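Local coordinates for putative cytoplasmic protein (Salmonella typhimurium LT2, PDB 2Q02) that is of unknown function but binds zinc in a xylose isomerase-like TIM barrel and may act as an isomerase, at residues T7-N12 / G240-E245; V36-D41 / L65-I70; F76-E81 / C105-G110. All blocks are in the same frame, centred on the assembly; numbering follows the deposited sequence.

Contact 1: T7-N12 / G240-E245; sequences TRFCIN and GIYAFE. With ZN (zinc ion), chain E.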
loop_
_atom_site.group_PDB
_atom_site.type_symbol
_atom_site.label_atom_id
_atom_site.label_comp_id
_atom_site.label_asym_id
_atom_site.label_seq_id
_atom_site.Cartn_x
_atom_site.Cartn_y
_atom_site.Cartn_z
ATOM N N THR A 7 16.255 -3.576 -5.980
ATOM C CA THR A 7 16.179 -2.557 -4.913
ATOM C C THR A 7 14.802 -1.908 -4.733
ATOM O O THR A 7 14.418 -1.557 -3.608
ATOM C CB THR A 7 17.206 -1.390 -5.299
ATOM O OG1 THR A 7 18.536 -1.829 -5.034
ATOM C CG2 THR A 7 16.968 -0.017 -4.585
ATOM N N ARG A 8 14.116 -1.681 -5.863
ATOM C CA ARG A 8 12.827 -0.981 -5.903
ATOM C C ARG A 8 11.648 -1.825 -5.430
ATOM O O ARG A 8 10.542 -1.310 -5.362
ATOM C CB ARG A 8 12.495 -0.500 -7.328
ATOM C CG ARG A 8 13.397 0.596 -7.846
ATOM C CD ARG A 8 13.116 0.899 -9.315
ATOM N NE ARG A 8 11.755 1.387 -9.505
ATOM C CZ ARG A 8 11.157 1.545 -10.689
ATOM N NH1 ARG A 8 11.785 1.266 -11.816
ATOM N NH2 ARG A 8 9.900 1.966 -10.748
ATOM N N PHE A 9 11.851 -3.108 -5.143
ATOM C CA PHE A 9 10.745 -3.950 -4.667
ATOM C C PHE A 9 10.637 -3.923 -3.149
ATOM O O PHE A 9 11.641 -3.834 -2.440
ATOM C CB PHE A 9 10.855 -5.384 -5.206
ATOM C CG PHE A 9 10.535 -5.500 -6.672
ATOM C CD1 PHE A 9 9.246 -5.235 -7.138
ATOM C CD2 PHE A 9 11.512 -5.880 -7.589
ATOM C CE1 PHE A 9 8.926 -5.312 -8.487
ATOM C CE2 PHE A 9 11.197 -5.984 -8.968
ATOM C CZ PHE A 9 9.894 -5.690 -9.412
ATOM N N CYS A 10 9.396 -3.987 -2.659
ATOM C CA CYS A 10 9.088 -3.905 -1.210
ATOM C C CYS A 10 8.137 -5.033 -0.851
ATOM O O CYS A 10 7.228 -5.362 -1.611
ATOM C CB CYS A 10 8.422 -2.552 -0.890
ATOM S SG CYS A 10 7.936 -2.244 0.838
ATOM N N ILE A 11 8.347 -5.652 0.295
ATOM C CA ILE A 11 7.461 -6.717 0.706
ATOM C C ILE A 11 6.555 -6.206 1.817
ATOM O O ILE A 11 7.015 -5.853 2.912
ATOM C CB ILE A 11 8.225 -7.976 1.157
ATOM C CG1 ILE A 11 9.369 -8.318 0.173
ATOM C CG2 ILE A 11 7.250 -9.151 1.331
ATOM C CD1 ILE A 11 8.945 -8.509 -1.272
ATOM N N ASN A 12 5.263 -6.171 1.519
ATOM C CA ASN A 12 4.263 -5.834 2.511
ATOM C C ASN A 12 4.048 -7.044 3.465
ATOM O O ASN A 12 3.974 -8.211 3.027
ATOM C CB ASN A 12 2.962 -5.403 1.808
ATOM C CG ASN A 12 1.963 -4.766 2.753
ATOM O OD1 ASN A 12 1.565 -5.387 3.737
ATOM N ND2 ASN A 12 1.537 -3.531 2.449
ATOM N N GLY A 240 9.583 4.762 -8.789
ATOM C CA GLY A 240 9.287 4.567 -7.374
ATOM C C GLY A 240 9.196 3.109 -6.994
ATOM O O GLY A 240 9.592 2.250 -7.742
ATOM N N ILE A 241 8.651 2.835 -5.824
ATOM C CA ILE A 241 8.680 1.499 -5.242
ATOM C C ILE A 241 7.441 0.673 -5.646
ATOM O O ILE A 241 6.301 1.181 -5.692
ATOM C CB ILE A 241 8.780 1.587 -3.691
ATOM C CG1 ILE A 241 10.107 2.268 -3.288
ATOM C CG2 ILE A 241 8.658 0.208 -3.055
ATOM C CD1 ILE A 241 10.211 2.661 -1.818
ATOM N N TYR A 242 7.686 -0.596 -5.959
ATOM C CA TYR A 242 6.642 -1.577 -6.130
ATOM C C TYR A 242 6.668 -2.482 -4.900
ATOM O O TYR A 242 7.689 -3.104 -4.579
ATOM C CB TYR A 242 6.894 -2.397 -7.398
ATOM C CG TYR A 242 6.756 -1.615 -8.697
ATOM C CD1 TYR A 242 5.497 -1.254 -9.179
ATOM C CD2 TYR A 242 7.886 -1.258 -9.457
ATOM C CE1 TYR A 242 5.353 -0.553 -10.351
ATOM C CE2 TYR A 242 7.753 -0.550 -10.658
ATOM C CZ TYR A 242 6.473 -0.200 -11.085
ATOM O OH TYR A 242 6.286 0.488 -12.254
ATOM N N ALA A 243 5.527 -2.546 -4.221
ATOM C CA ALA A 243 5.349 -3.326 -2.997
ATOM C C ALA A 243 4.280 -4.347 -3.247
ATOM O O ALA A 243 3.220 -3.997 -3.744
ATOM C CB ALA A 243 4.926 -2.425 -1.834
ATOM N N PHE A 244 4.562 -5.599 -2.879
ATOM C CA PHE A 244 3.642 -6.712 -3.052
ATOM C C PHE A 244 2.717 -6.793 -1.837
ATOM O O PHE A 244 3.200 -6.871 -0.705
ATOM C CB PHE A 244 4.418 -8.026 -3.252
ATOM C CG PHE A 244 5.101 -8.118 -4.594
ATOM C CD1 PHE A 244 4.362 -8.330 -5.750
ATOM C CD2 PHE A 244 6.483 -7.971 -4.705
ATOM C CE1 PHE A 244 4.987 -8.398 -6.998
ATOM C CE2 PHE A 244 7.127 -8.063 -5.956
ATOM C CZ PHE A 244 6.376 -8.267 -7.100
ATOM N N GLU A 245 1.397 -6.737 -2.086
ATOM C CA GLU A 245 0.379 -6.667 -1.019
ATOM C C GLU A 245 -0.814 -7.618 -1.295
ATOM O O GLU A 245 -1.910 -7.187 -1.625
ATOM C CB GLU A 245 -0.101 -5.211 -0.795
ATOM C CG GLU A 245 -1.054 -5.036 0.414
ATOM C CD GLU A 245 -1.823 -3.712 0.418
ATOM O OE1 GLU A 245 -2.286 -3.266 -0.652
ATOM O OE2 GLU A 245 -1.999 -3.112 1.498
HETATM ZN ZN ZN E . -2.963 -1.304 -1.161
#

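Contact 2: V36-D41 / L65-I70; sequences VELRND and LEIVTI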
loop_
_atom_site.group_PDB
_atom_site.type_symbol
_atom_site.label_atom_id
_atom_site.label_comp_id
_atom_site.label_asym_id
_atom_site.label_seq_id
_atom_site.Cartn_x
_atom_site.Cartn_y
_atom_site.Cartn_z
ATOM N N VAL A 36 10.333 -3.066 3.372
ATOM C CA VAL A 36 9.084 -3.676 3.854
ATOM C C VAL A 36 8.057 -2.635 4.229
ATOM O O VAL A 36 8.361 -1.458 4.315
ATOM C CB VAL A 36 9.278 -4.553 5.131
ATOM C CG1 VAL A 36 10.149 -5.746 4.832
ATOM C CG2 VAL A 36 9.871 -3.720 6.287
ATOM N N GLU A 37 6.844 -3.101 4.475
ATOM C CA GLU A 37 5.779 -2.316 5.067
ATOM C C GLU A 37 5.270 -3.074 6.280
ATOM O O GLU A 37 5.063 -4.294 6.214
ATOM C CB GLU A 37 4.609 -2.158 4.090
ATOM C CG GLU A 37 4.905 -1.358 2.828
ATOM C CD GLU A 37 3.665 -1.186 1.966
ATOM O OE1 GLU A 37 3.427 -2.086 1.109
ATOM O OE2 GLU A 37 2.921 -0.180 2.173
ATOM N N LEU A 38 5.037 -2.359 7.372
ATOM C CA LEU A 38 4.350 -2.932 8.532
ATOM C C LEU A 38 2.865 -2.549 8.503
ATOM O O LEU A 38 2.429 -1.789 7.641
ATOM C CB LEU A 38 5.032 -2.507 9.840
ATOM C CG LEU A 38 6.438 -3.077 10.111
ATOM C CD1 LEU A 38 6.977 -2.572 11.428
ATOM C CD2 LEU A 38 6.463 -4.597 10.089
ATOM N N ARG A 39 2.086 -3.102 9.433
ATOM C CA ARG A 39 0.632 -2.950 9.408
ATOM C C ARG A 39 -0.050 -3.088 10.795
ATOM O O ARG A 39 0.366 -3.894 11.649
ATOM C CB ARG A 39 0.009 -4.010 8.486
ATOM C CG ARG A 39 0.701 -4.282 7.138
ATOM C CD ARG A 39 -0.096 -5.346 6.389
ATOM N NE ARG A 39 -1.485 -4.915 6.278
ATOM C CZ ARG A 39 -1.988 -4.217 5.262
ATOM N NH1 ARG A 39 -1.260 -3.906 4.196
ATOM N NH2 ARG A 39 -3.248 -3.850 5.292
ATOM N N ASN A 40 -1.133 -2.341 10.994
ATOM C CA ASN A 40 -1.882 -2.420 12.264
ATOM C C ASN A 40 -3.041 -3.443 12.239
ATOM O O ASN A 40 -3.785 -3.549 13.209
ATOM C CB ASN A 40 -2.409 -1.047 12.703
ATOM C CG ASN A 40 -3.563 -0.578 11.862
ATOM O OD1 ASN A 40 -3.772 -1.081 10.755
ATOM N ND2 ASN A 40 -4.326 0.394 12.374
ATOM N N ASP A 41 -3.170 -4.206 11.144
ATOM C CA ASP A 41 -4.278 -5.165 11.007
ATOM C C ASP A 41 -3.802 -6.620 10.864
ATOM O O ASP A 41 -4.487 -7.463 10.270
ATOM C CB ASP A 41 -5.208 -4.783 9.855
ATOM C CG ASP A 41 -4.513 -4.734 8.529
ATOM O OD1 ASP A 41 -3.346 -5.154 8.435
ATOM O OD2 ASP A 41 -5.164 -4.271 7.578
ATOM N N LEU A 65 16.981 -3.398 6.381
ATOM C CA LEU A 65 15.675 -3.082 5.794
ATOM C C LEU A 65 15.239 -1.679 6.128
ATOM O O LEU A 65 15.451 -1.201 7.247
ATOM C CB LEU A 65 14.594 -4.034 6.302
ATOM C CG LEU A 65 14.914 -5.520 6.162
ATOM C CD1 LEU A 65 13.758 -6.346 6.702
ATOM C CD2 LEU A 65 15.226 -5.889 4.716
ATOM N N GLU A 66 14.637 -1.022 5.142
ATOM C CA GLU A 66 13.882 0.211 5.351
ATOM C C GLU A 66 12.413 -0.143 5.520
ATOM O O GLU A 66 11.838 -0.818 4.683
ATOM C CB GLU A 66 14.038 1.159 4.153
ATOM C CG GLU A 66 12.903 2.190 4.020
ATOM C CD GLU A 66 13.208 3.358 3.061
ATOM O OE1 GLU A 66 13.663 3.118 1.908
ATOM O OE2 GLU A 66 12.964 4.528 3.471
ATOM N N ILE A 67 11.793 0.330 6.594
ATOM C CA ILE A 67 10.350 0.219 6.737
ATOM C C ILE A 67 9.744 1.400 5.986
ATOM O O ILE A 67 9.847 2.531 6.434
ATOM C CB ILE A 67 9.929 0.237 8.214
ATOM C CG1 ILE A 67 10.535 -0.970 8.940
ATOM C CG2 ILE A 67 8.381 0.267 8.329
ATOM C CD1 ILE A 67 10.419 -0.917 10.436
ATOM N N VAL A 68 9.132 1.143 4.840
ATOM C CA VAL A 68 8.715 2.213 3.943
ATOM C C VAL A 68 7.398 2.817 4.389
ATOM O O VAL A 68 7.262 4.039 4.415
ATOM C CB VAL A 68 8.574 1.738 2.470
ATOM C CG1 VAL A 68 8.093 2.881 1.591
ATOM C CG2 VAL A 68 9.911 1.135 1.934
ATOM N N THR A 69 6.412 1.987 4.715
ATOM C CA THR A 69 5.163 2.538 5.256
ATOM C C THR A 69 4.606 1.730 6.391
ATOM O O THR A 69 5.031 0.600 6.646
ATOM C CB THR A 69 4.002 2.647 4.200
ATOM O OG1 THR A 69 3.310 1.396 4.103
ATOM C CG2 THR A 69 4.517 3.042 2.828
ATOM N N ILE A 70 3.628 2.349 7.049
ATOM C CA ILE A 70 2.668 1.643 7.872
ATOM C C ILE A 70 1.284 1.743 7.238
ATOM O O ILE A 70 0.886 2.788 6.751
ATOM C CB ILE A 70 2.693 2.196 9.303
ATOM C CG1 ILE A 70 4.033 1.791 9.949
ATOM C CG2 ILE A 70 1.504 1.672 10.106
ATOM C CD1 ILE A 70 4.266 2.382 11.296
#

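Contact 3: F76-E81 / C105-G110; sequences FNQLTE and CPLNDG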
loop_
_atom_site.group_PDB
_atom_site.type_symbol
_atom_site.label_atom_id
_atom_site.label_comp_id
_atom_site.label_asym_id
_atom_site.label_seq_id
_atom_site.Cartn_x
_atom_site.Cartn_y
_atom_site.Cartn_z
ATOM N N PHE A 76 -9.691 8.115 6.830
ATOM C CA PHE A 76 -8.989 9.423 6.963
ATOM C C PHE A 76 -9.920 10.580 6.653
ATOM O O PHE A 76 -9.753 11.716 7.094
ATOM C CB PHE A 76 -7.733 9.485 6.063
ATOM C CG PHE A 76 -7.990 9.948 4.647
ATOM C CD1 PHE A 76 -7.939 11.293 4.323
ATOM C CD2 PHE A 76 -8.213 9.023 3.625
ATOM C CE1 PHE A 76 -8.142 11.719 3.001
ATOM C CE2 PHE A 76 -8.407 9.432 2.302
ATOM C CZ PHE A 76 -8.378 10.789 1.999
ATOM N N ASN A 77 -10.901 10.191 5.887
ATOM C CA ASN A 77 -11.871 10.996 5.215
ATOM C C ASN A 77 -12.983 11.536 6.137
ATOM O O ASN A 77 -13.688 12.463 5.789
ATOM C CB ASN A 77 -12.503 9.993 4.201
ATOM C CG ASN A 77 -12.657 10.562 2.873
ATOM O OD1 ASN A 77 -12.349 11.735 2.648
ATOM N ND2 ASN A 77 -13.146 9.766 1.961
ATOM N N GLN A 78 -13.164 10.873 7.279
ATOM C CA GLN A 78 -14.239 11.140 8.244
ATOM C C GLN A 78 -13.572 11.381 9.591
ATOM O O GLN A 78 -13.636 10.558 10.517
ATOM C CB GLN A 78 -15.181 9.940 8.301
ATOM C CG GLN A 78 -16.300 10.037 9.335
ATOM C CD GLN A 78 -17.528 9.264 8.905
ATOM O OE1 GLN A 78 -17.833 8.198 9.472
ATOM N NE2 GLN A 78 -18.231 9.778 7.859
ATOM N N LEU A 79 -12.916 12.530 9.676
ATOM C CA LEU A 79 -11.900 12.786 10.688
ATOM C C LEU A 79 -12.501 13.302 12.016
ATOM O O LEU A 79 -12.339 14.474 12.385
ATOM C CB LEU A 79 -10.866 13.768 10.098
ATOM C CG LEU A 79 -9.433 13.854 10.629
ATOM C CD1 LEU A 79 -8.719 12.513 10.521
ATOM C CD2 LEU A 79 -8.660 14.941 9.864
ATOM N N THR A 80 -13.186 12.393 12.719
ATOM C CA THR A 80 -13.717 12.647 14.058
ATOM C C THR A 80 -12.547 12.628 15.022
ATOM O O THR A 80 -11.434 12.273 14.643
ATOM C CB THR A 80 -14.734 11.565 14.510
ATOM O OG1 THR A 80 -14.073 10.302 14.666
ATOM C CG2 THR A 80 -15.869 11.413 13.504
ATOM N N GLU A 81 -12.784 12.993 16.274
ATOM C CA GLU A 81 -11.683 13.073 17.228
ATOM C C GLU A 81 -11.209 11.679 17.685
ATOM O O GLU A 81 -10.097 11.550 18.187
ATOM C CB GLU A 81 -12.031 13.993 18.407
ATOM C CG GLU A 81 -12.413 15.458 17.998
ATOM C CD GLU A 81 -11.265 16.295 17.360
ATOM O OE1 GLU A 81 -10.065 15.996 17.603
ATOM O OE2 GLU A 81 -11.584 17.278 16.633
ATOM N N CYS A 105 -6.589 5.709 4.134
ATOM C CA CYS A 105 -7.642 5.089 3.349
ATOM C C CYS A 105 -8.965 5.788 3.561
ATOM O O CYS A 105 -9.335 6.066 4.713
ATOM C CB CYS A 105 -7.820 3.621 3.754
ATOM S SG CYS A 105 -6.475 2.552 3.195
ATOM N N PRO A 106 -9.726 5.999 2.465
ATOM C CA PRO A 106 -10.978 6.759 2.526
ATOM C C PRO A 106 -12.114 5.935 3.078
ATOM O O PRO A 106 -12.060 4.715 3.032
ATOM C CB PRO A 106 -11.280 7.068 1.053
ATOM C CG PRO A 106 -10.735 5.848 0.314
ATOM C CD PRO A 106 -9.472 5.474 1.105
ATOM N N LEU A 107 -13.143 6.610 3.569
ATOM C CA LEU A 107 -14.373 5.949 4.001
ATOM C C LEU A 107 -14.904 5.053 2.876
ATOM O O LEU A 107 -14.861 5.415 1.699
ATOM C CB LEU A 107 -15.446 6.964 4.434
ATOM C CG LEU A 107 -16.755 6.377 4.983
ATOM C CD1 LEU A 107 -16.567 5.796 6.395
ATOM C CD2 LEU A 107 -17.879 7.394 4.987
ATOM N N ASN A 108 -15.395 3.878 3.252
ATOM C CA ASN A 108 -15.778 2.863 2.265
ATOM C C ASN A 108 -17.004 2.121 2.779
ATOM O O ASN A 108 -16.991 0.917 2.960
ATOM C CB ASN A 108 -14.577 1.943 1.940
ATOM C CG ASN A 108 -14.876 0.893 0.863
ATOM O OD1 ASN A 108 -15.298 1.205 -0.239
ATOM N ND2 ASN A 108 -14.614 -0.367 1.189
ATOM N N ASP A 109 -18.063 2.873 3.053
ATOM C CA ASP A 109 -19.314 2.296 3.576
ATOM C C ASP A 109 -20.556 2.691 2.741
ATOM O O ASP A 109 -21.703 2.539 3.189
ATOM C CB ASP A 109 -19.537 2.663 5.062
ATOM C CG ASP A 109 -19.921 4.137 5.274
ATOM O OD1 ASP A 109 -20.084 4.877 4.280
ATOM O OD2 ASP A 109 -20.049 4.546 6.452
ATOM N N GLY A 110 -20.324 3.207 1.533
ATOM C CA GLY A 110 -21.425 3.562 0.633
ATOM C C GLY A 110 -21.988 4.954 0.846
ATOM O O GLY A 110 -22.955 5.347 0.201
HETATM O O HOH W 1 -20.395 7.029 7.614
#

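Contact 1: T7-N12 / G240-E245
R8 bends at chi3 (62°), which swings NE to 2.9 Å from G240 O. E245 holds CG anti to its backbone N (chi1 -174°), and its extended chain runs on to the zinc ion. Between these two ends, strands 9-12 and 242-244 pair in parallel. They are the first and last strands of the TIM barrel, so this pairing closes it.

G240 O lies in the guanidinium plane of R8 and accepts from both NE and NH2, a side-on grip on a single atom. NH2 also forms a salt bridge with E234, and Y242 OH hydrogen-bonds to the same carboxylate. The R8 and Y242 side chains run side by side, with NH2 3.3 Å from Y242 CE2.

The backbone ladder passes from R8 O to Y242 N, from Y242 O to C10 N (2.7 Å), from C10 O to F244 N, and from F244 O to N12 N. The axes diverge by 29°. C10 and A243 share the inner face, with their CB atoms 3.6 Å apart. F9, I11, Y242 and F244 occupy the outer face. The F9 and F244 rings are offset, their planes almost parallel and their centroids 5.6 Å apart, with little face shared. F9 CD1 also packs on Y242 CB.

At the zinc end, N12 lies alongside E245, and its ND2 is 3.6 Å from E245 CG. N12 OD1 bonds to K14 N. E245 OE2 makes a salt bridge with R39 NH1. OE1 is hydrogen-bonded to R215 and binds the zinc ion at 2.1 Å, beside E139, D170 and H197.

Contact 2: V36-D41 / L65-I70
E37 and T69 meet on the inner face of the barrel, in the closely packed part of the contact. T69 OG1 sits between its backbone N and carbonyl carbon (chi1 85°) and donates to E37 OE2 in a short bond of 2.5 Å, using the anti lone pair of that oxygen. The two side chains run side by side. E37 OE2 is also bonded to N71 ND2 and H197 NE2. Three groups therefore hold this buried oxygen, and E37 becomes a second-shell partner of a zinc ligand.

The backbones grip firmly around V36. Its N donates to E66 O, and its O accepts from V68 N at 2.8 Å. Strand 66-73 then carries one residue more than its neighbour: V36 pairs with I67, but L38 pairs with I70. V68 has helical backbone angles (-81°, -47°) and forms a beta bulge, so L38 N bonds to T69 O at 3.0 Å.

The outer face is purely apolar. V36 CG2 meets I67 CG1 at 3.9 Å, and L38 CD1 meets I67 CD1 at the same distance. The V36 and L65 side chains cross at about a right angle, CG1 meeting CD1. Helices 21-30 and 81-97 cover this layer.

Past L38 the contact loosens. N40 and D41 are partly exposed, and R39 turns away from strand 66-73. R39 forms a side-on salt bridge with D41, NE to OD1 at 2.9 Å and NH2 to OD2 at 3.0 Å, with both oxygens in the guanidinium plane. Its NH1 hydrogen-bonds to N12 OD1. Helix 53-62 links the two strands, completing a parallel beta-alpha-beta crossover of the TIM barrel.

Contact 3: F76-E81 / C105-G110
Two beta-alpha loops of the TIM barrel, those following strands 66-73 and 101-104, meet where F76 lies against C105 and P106. F76 N donates to C105 O at 3.0 Å, the one direct hydrogen bond between the segments, and it is fairly straight (163°). F76 CG sits between the backbone N and the carbonyl carbon (chi1 87°). The ring turns its edge to the other loop, with CD2 3.3 Å from C105 C and CE2 3.9 Å from P106 CB. I122 and L125 of helix 115-130 also pack on this ring.

N77 crosses P106 obliquely, its ND2 3.4 Å from P106 CB. N77 OD1 lies over one face of the F76 ring, near the rim, and is bonded to T118.

The outer part is looser. Q78 NE2 is 3.7 Å from L107 CD2. A water donates to D109 OD2 at 2.8 Å and only weakly to Q78 OE1. C105 points away from 76-81, and its side chain lies about 4 Å from that of the zinc ligand E139. Such loops, at the C-terminal ends of the strands, rim the metal-site end of a TIM barrel.

Contacts 1 and 2 are buried parts of one closed sheet and touch each other, because strands 9-12 and 35-39 are neighbours. N12 ND2 and E37 OE1 probably share a weak hydrogen bond. Both contacts rely on parallel backbone ladders, with mostly apolar outer faces, and N12, E37, R39 and E245 gathered near the zinc. Contact 3 belongs to the loops beyond the sheet, its centre about 17 Å from the centre of the chain. It has one backbone bond, ring and proline packing, and a water at its exposed edge. Contacts 1 and 3 do not touch, and neither do contacts 2 and 3. Along the chain, contacts 2 and 3 follow in series inside the loop closed by contact 1.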